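Side-chain contacts in acetyl-CoA acetyltransferase (Bacillus anthracis, PDB 3SS6), which probably catalyses the reversible thiolase-type condensation of two acetyl-CoA molecules to acetoacetyl-CoA with release of coenzyme A: residues N26-P29 against V30-A33; T205-R209 against R210-V214; G349-I352 against G353-A357. All coordinates share one frame; numbering follows the deposited sequence.

Contact 1 of 3, residues N26-P29 against V30-A33. With SO4 (sulfate ion), chain J.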
# COMPACT_ATOMS: atom_id res chain seq x y z
N ASN A 26 7.60 19.09 1.15
CA ASN A 26 7.92 18.24 2.29
C ASN A 26 7.56 18.87 3.61
O ASN A 26 8.25 18.66 4.61
CB ASN A 26 9.42 17.96 2.30
CG ASN A 26 9.87 17.19 1.08
OD1 ASN A 26 9.20 16.26 0.65
ND2 ASN A 26 11.00 17.59 0.51
N VAL A 27 6.49 19.67 3.61
CA VAL A 27 6.06 20.31 4.85
C VAL A 27 4.67 19.79 5.20
O VAL A 27 3.80 19.73 4.33
CB VAL A 27 6.04 21.84 4.69
CG1 VAL A 27 5.58 22.52 5.95
CG2 VAL A 27 7.45 22.34 4.30
N THR A 28 4.46 19.44 6.48
CA THR A 28 3.14 18.98 6.92
C THR A 28 2.26 20.18 7.29
O THR A 28 2.75 21.30 7.43
CB THR A 28 3.22 18.05 8.16
OG1 THR A 28 3.55 18.82 9.33
CG2 THR A 28 4.23 16.93 7.95
N PRO A 29 0.95 19.93 7.46
CA PRO A 29 0.09 21.08 7.81
C PRO A 29 0.49 21.74 9.12
O PRO A 29 0.46 22.97 9.21
CB PRO A 29 -1.31 20.46 7.90
CG PRO A 29 -1.27 19.27 6.97
CD PRO A 29 0.16 18.72 7.17
N VAL A 30 0.82 20.95 10.14
CA VAL A 30 1.26 21.55 11.41
C VAL A 30 2.53 22.37 11.21
O VAL A 30 2.61 23.50 11.69
CB VAL A 30 1.46 20.48 12.51
CG1 VAL A 30 2.25 21.06 13.70
CG2 VAL A 30 0.10 19.94 12.97
N GLU A 31 3.48 21.84 10.45
CA GLU A 31 4.73 22.56 10.22
C GLU A 31 4.50 23.88 9.50
O GLU A 31 5.19 24.87 9.76
CB GLU A 31 5.70 21.69 9.43
CG GLU A 31 6.17 20.49 10.23
CD GLU A 31 6.97 19.51 9.41
OE1 GLU A 31 6.89 19.55 8.17
OE2 GLU A 31 7.68 18.68 10.02
N LEU A 32 3.50 23.90 8.63
CA LEU A 32 3.23 25.06 7.79
C LEU A 32 2.47 26.12 8.60
O LEU A 32 2.62 27.31 8.38
CB LEU A 32 2.43 24.63 6.55
CG LEU A 32 2.06 25.70 5.52
CD1 LEU A 32 3.29 26.56 5.17
CD2 LEU A 32 1.50 25.01 4.26
N ALA A 33 1.66 25.65 9.56
CA ALA A 33 0.90 26.58 10.41
C ALA A 33 1.77 27.24 11.45
O ALA A 33 1.59 28.42 11.75
CB ALA A 33 -0.26 25.86 11.09
S SO4 J . 12.45 15.07 -2.38
O1 SO4 J . 13.34 14.35 -1.48
O2 SO4 J . 12.28 16.44 -1.91
O3 SO4 J . 13.03 15.08 -3.72
O4 SO4 J . 11.15 14.40 -2.42
O HOH W 1 7.92 17.14 6.94
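Glu-31 folds back over Val-27 and Thr-28, touching them through CB, CG and OE1. Its CB lies 3.6 Å from Val-27 CG1, a methyl group that also packs on Leu-32 CB. With CG anti to the carbonyl carbon (chi1 -67°), the chain turns toward the preceding loop, and Glu-31 CG passes 3.2 Å from Thr-28 OG1. Beyond CG the chain runs extended, which carries OE1 to within 3.0 Å of Thr-28 N. That hydrogen bond is nearly straight, 171° at the hydrogen, although the N-H meets OE1 from above the carboxylate plane. A water donates to the same OE1 and to Asn-26 O, linking the carboxylate to the backbone of Asn-26 as well. Asn-26 ND2 donates to O2 of a sulfate, probably from the crystallisation liquor, at 3.0 Å and also hydrogen-bonds Glu-208 OE1. In return Thr-28 OG1 accepts from Glu-31 N at 3.2 Å, with 165° at the hydrogen, while also hydrogen-bonding Glu-65 OE2. Glu-65 OE1 takes Val-30 N, so this second carboxylate braces the first turn. The reciprocal side chain-to-backbone bonds between Thr-28 and Glu-31 define a capping box, here at the N-terminus of helix 29-43 in the thiolase N-terminal domain.

Contact 2 of 3, residues T205-R209 against R210-V214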
# COMPACT_ATOMS: atom_id res chain seq x y z
N THR A 205 10.75 28.68 6.57
CA THR A 205 12.05 28.04 6.41
C THR A 205 11.84 26.54 6.38
O THR A 205 11.32 25.96 7.33
CB THR A 205 13.04 28.42 7.54
OG1 THR A 205 13.30 29.83 7.51
CG2 THR A 205 14.36 27.67 7.38
N ILE A 206 12.18 25.92 5.25
CA ILE A 206 12.05 24.48 5.10
C ILE A 206 13.39 23.83 5.34
O ILE A 206 14.36 24.13 4.64
CB ILE A 206 11.54 24.06 3.70
CG1 ILE A 206 10.20 24.74 3.38
CG2 ILE A 206 11.35 22.55 3.62
CD1 ILE A 206 10.32 26.02 2.59
N LYS A 207 13.45 22.95 6.32
CA LYS A 207 14.68 22.23 6.58
C LYS A 207 14.72 20.99 5.70
O LYS A 207 14.08 19.98 6.01
CB LYS A 207 14.80 21.85 8.06
CG LYS A 207 14.83 23.04 9.01
CD LYS A 207 15.52 22.70 10.33
CE LYS A 207 15.39 23.84 11.33
NZ LYS A 207 15.93 25.12 10.80
N GLU A 208 15.44 21.08 4.59
CA GLU A 208 15.57 19.96 3.67
C GLU A 208 16.73 19.10 4.11
O GLU A 208 17.38 19.40 5.12
CB GLU A 208 15.75 20.43 2.22
CG GLU A 208 14.65 21.35 1.69
CD GLU A 208 13.32 20.64 1.43
OE1 GLU A 208 13.12 19.50 1.92
OE2 GLU A 208 12.45 21.24 0.74
N ARG A 209 17.00 18.02 3.41
CA ARG A 209 18.05 17.13 3.88
C ARG A 209 19.45 17.71 4.01
O ARG A 209 20.17 17.37 4.94
CB ARG A 209 18.08 15.83 3.05
CG ARG A 209 18.03 16.02 1.55
CD ARG A 209 17.95 14.69 0.82
NE ARG A 209 18.03 14.84 -0.63
CZ ARG A 209 18.17 13.84 -1.49
NH1 ARG A 209 18.26 12.59 -1.05
NH2 ARG A 209 18.23 14.08 -2.79
N ARG A 210 19.85 18.58 3.09
CA ARG A 210 21.22 19.09 3.13
C ARG A 210 21.31 20.60 3.11
O ARG A 210 22.39 21.16 2.93
CB ARG A 210 22.03 18.49 1.99
CG ARG A 210 22.01 16.97 2.01
CD ARG A 210 22.80 16.36 0.87
NE ARG A 210 22.49 14.94 0.76
CZ ARG A 210 21.52 14.45 -0.01
NH1 ARG A 210 20.78 15.27 -0.74
NH2 ARG A 210 21.29 13.14 -0.05
N LYS A 211 20.18 21.26 3.29
CA LYS A 211 20.15 22.71 3.28
C LYS A 211 18.84 23.18 3.87
O LYS A 211 17.95 22.38 4.14
CB LYS A 211 20.29 23.24 1.85
CG LYS A 211 19.16 22.81 0.92
CD LYS A 211 19.54 23.07 -0.53
CE LYS A 211 18.48 22.54 -1.48
NZ LYS A 211 19.00 22.44 -2.88
N GLU A 212 18.74 24.49 4.07
CA GLU A 212 17.49 25.10 4.47
C GLU A 212 17.04 26.05 3.38
O GLU A 212 17.85 26.80 2.84
CB GLU A 212 17.65 25.84 5.80
CG GLU A 212 18.05 24.93 6.95
CD GLU A 212 18.23 25.66 8.26
OE1 GLU A 212 17.84 26.84 8.35
OE2 GLU A 212 18.76 25.04 9.21
N VAL A 213 15.77 25.99 3.03
CA VAL A 213 15.22 26.86 2.00
C VAL A 213 14.33 27.91 2.65
O VAL A 213 13.46 27.57 3.46
CB VAL A 213 14.41 26.03 0.98
CG1 VAL A 213 13.68 26.93 -0.01
CG2 VAL A 213 15.31 25.05 0.25
N VAL A 214 14.54 29.18 2.32
CA VAL A 214 13.65 30.23 2.82
C VAL A 214 12.68 30.63 1.73
O VAL A 214 13.06 31.25 0.73
CB VAL A 214 14.43 31.46 3.32
CG1 VAL A 214 13.45 32.49 3.86
CG2 VAL A 214 15.41 31.05 4.40
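Val-213 O is approached by three groups of the opposite strand: Ile-206 N donates to it at 2.8 Å, the CA-H of Thr-205 makes a weaker C-H...O contact, and Ile-206 CD1 rests 3.6 Å away. The donor N-H lies in the carbonyl plane and its bond is close to straight (165°). Val-213 N returns a matching bond to Ile-206 O, so the two residues form the hydrogen-bonded pair of an antiparallel beta hairpin, strands 204-207 and 212-215. Toward the turn the ladder gains one more link, Glu-208 N to Lys-211 O at 2.9 Å, before the chain reverses through Arg-209 and Arg-210.

On the face carrying Lys-207 and Glu-212, a non-hydrogen-bonded pair, the two side chains lie alongside each other and point the same way. A bend at the last torsion of the lysine (chi4 -57°) brings NZ to 3.2 Å from Glu-212 OE2, a salt bridge whose hydrogen bond is weak. Glu-208 CG lies 4.0 Å from Val-213 CG2, and a bend at chi2 turns the carboxylate off the straight course; its OE1 accepts from Asn-26 ND2.

At the tip Arg-209 and Arg-210 also run side by side, with the guanidinium planes of Arg-209 and Arg-210 54° apart. Arg-210 NH2 lies over one face of the Arg-209 guanidinium, 3.1 Å above its plane and offset toward the rim. The still closer approach of Arg-210 NH1 to Arg-209 NE, two donors, is unfavourably short and doubtful in detail. A sulfate about 5 Å from the Arg-209 side chain could partly offset this local positive charge, and Arg-136 of a second subunit, also close to Arg-209 NH1, would probably add to it. On the face shared with Lys-207 and Glu-212, Thr-205 CG2 sits diagonally from Glu-212, 3.7 Å from its OE1.

Contact 3 of 3, residues G349-I352 against G353-A357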
# COMPACT_ATOMS: atom_id res chain seq x y z
N GLY A 349 -3.18 30.44 -6.64
CA GLY A 349 -3.30 29.10 -6.10
C GLY A 349 -4.44 28.96 -5.10
O GLY A 349 -4.99 29.94 -4.64
N HIS A 350 -4.80 27.71 -4.82
CA HIS A 350 -5.92 27.41 -3.93
C HIS A 350 -5.64 26.31 -2.89
O HIS A 350 -6.10 25.20 -3.04
CB HIS A 350 -7.12 27.03 -4.81
CG HIS A 350 -8.40 26.83 -4.06
ND1 HIS A 350 -8.63 27.34 -2.80
CD2 HIS A 350 -9.54 26.19 -4.41
CE1 HIS A 350 -9.84 27.01 -2.40
NE2 HIS A 350 -10.42 26.31 -3.36
N PRO A 351 -4.92 26.63 -1.82
CA PRO A 351 -4.69 25.62 -0.78
C PRO A 351 -6.00 25.67 -0.02
O PRO A 351 -6.25 26.56 0.77
CB PRO A 351 -3.57 26.23 0.06
CG PRO A 351 -3.64 27.69 -0.20
CD PRO A 351 -4.18 27.88 -1.57
N ILE A 352 -6.82 24.65 -0.23
CA ILE A 352 -8.22 24.72 0.11
C ILE A 352 -8.59 25.05 1.55
O ILE A 352 -9.39 25.94 1.77
CB ILE A 352 -8.96 23.45 -0.35
CG1 ILE A 352 -8.34 22.21 0.27
CG2 ILE A 352 -8.86 23.31 -1.86
CD1 ILE A 352 -8.86 20.92 -0.32
N GLY A 353 -7.96 24.40 2.52
CA GLY A 353 -8.28 24.67 3.92
C GLY A 353 -7.94 26.10 4.30
O GLY A 353 -8.60 26.73 5.12
N CYS A 354 -6.82 26.55 3.75
CA CYS A 354 -6.29 27.89 3.94
C CYS A 354 -7.06 29.06 3.31
O CYS A 354 -7.11 30.15 3.86
CB CYS A 354 -4.83 27.91 3.45
SG CYS A 354 -4.05 29.54 3.41
N THR A 355 -7.61 28.83 2.13
CA THR A 355 -8.06 29.91 1.25
C THR A 355 -9.07 30.88 1.86
O THR A 355 -9.00 32.09 1.61
CB THR A 355 -8.59 29.34 -0.07
OG1 THR A 355 -7.48 28.77 -0.78
CG2 THR A 355 -9.23 30.44 -0.92
N GLY A 356 -10.03 30.35 2.62
CA GLY A 356 -11.04 31.22 3.21
C GLY A 356 -10.43 32.23 4.15
O GLY A 356 -10.94 33.36 4.26
N ALA A 357 -9.35 31.84 4.83
CA ALA A 357 -8.59 32.77 5.67
C ALA A 357 -7.63 33.63 4.83
O ALA A 357 -7.47 34.82 5.09
CB ALA A 357 -7.82 32.02 6.74
O HOH W 2 -10.69 27.68 3.35
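His-350 and Thr-355 meet at the start of helix 352-370, where the residues from Gly-349 to Gly-356 spell G-H-P-x-G-x-x-G, the glycine-rich signature of the thiolase C-terminal domain. The tight part of the contact centres on Thr-355 OG1. His-350 ND1 donates to it at 2.7 Å, and the hydroxyl oxygen lies in the imidazole plane, so the bond restrains the ring's rotation. The histidine CG is anti to its own backbone nitrogen (chi1 -174°), which swings the ring toward the helix; Ile-352 CG2 sits over the ring centre, 3.7 Å above it. Thr-355 OG1 donates a hydrogen bond to Pro-351 O at 3.0 Å, reaching it from well above the carbonyl plane (73°) and not along a lone pair. The hydroxyl thus accepts from the ring and donates to the backbone. Next to this, Pro-351 CG packs 3.8 Å from Cys-354 CB, and the proline ring also touches Asn-252 and Glu-119.

The other side is held more loosely, although every touching residue is buried. Thr-355 N makes only weak bonds, to Pro-351 O and to Ile-352 O, the latter at 3.4 Å. A water bridges Ile-352 O and Gly-356 N, the pair that a direct i to i+4 helical bond would join: it probably donates to Ile-352 O at 2.7 Å and accepts from Gly-356 N at 2.8 Å.

Along the chain the three contacts come in series. Contacts 1 and 2 belong to the thiolase N-terminal domain and contact 3 to the C-terminal domain. The hairpin of contact 2 lies against the loop leading into helix 29-43 in contact 1: their centres are about 13 Å apart, and Val-27 CG2 packs 3.8 Å from Ile-206 CG1. Contact 3, about 3 Å from the centre of the folded chain, has its centre about 14 Å from that of contact 1 and 24 Å from that of contact 2, touching neither. Strand 112-120 of the nine-stranded mixed sheet connects the two helix starts, since both Pro-29 and Pro-351 pack on it. The set thus runs from a surface hairpin inward to the core of the alpha-beta-alpha sandwich.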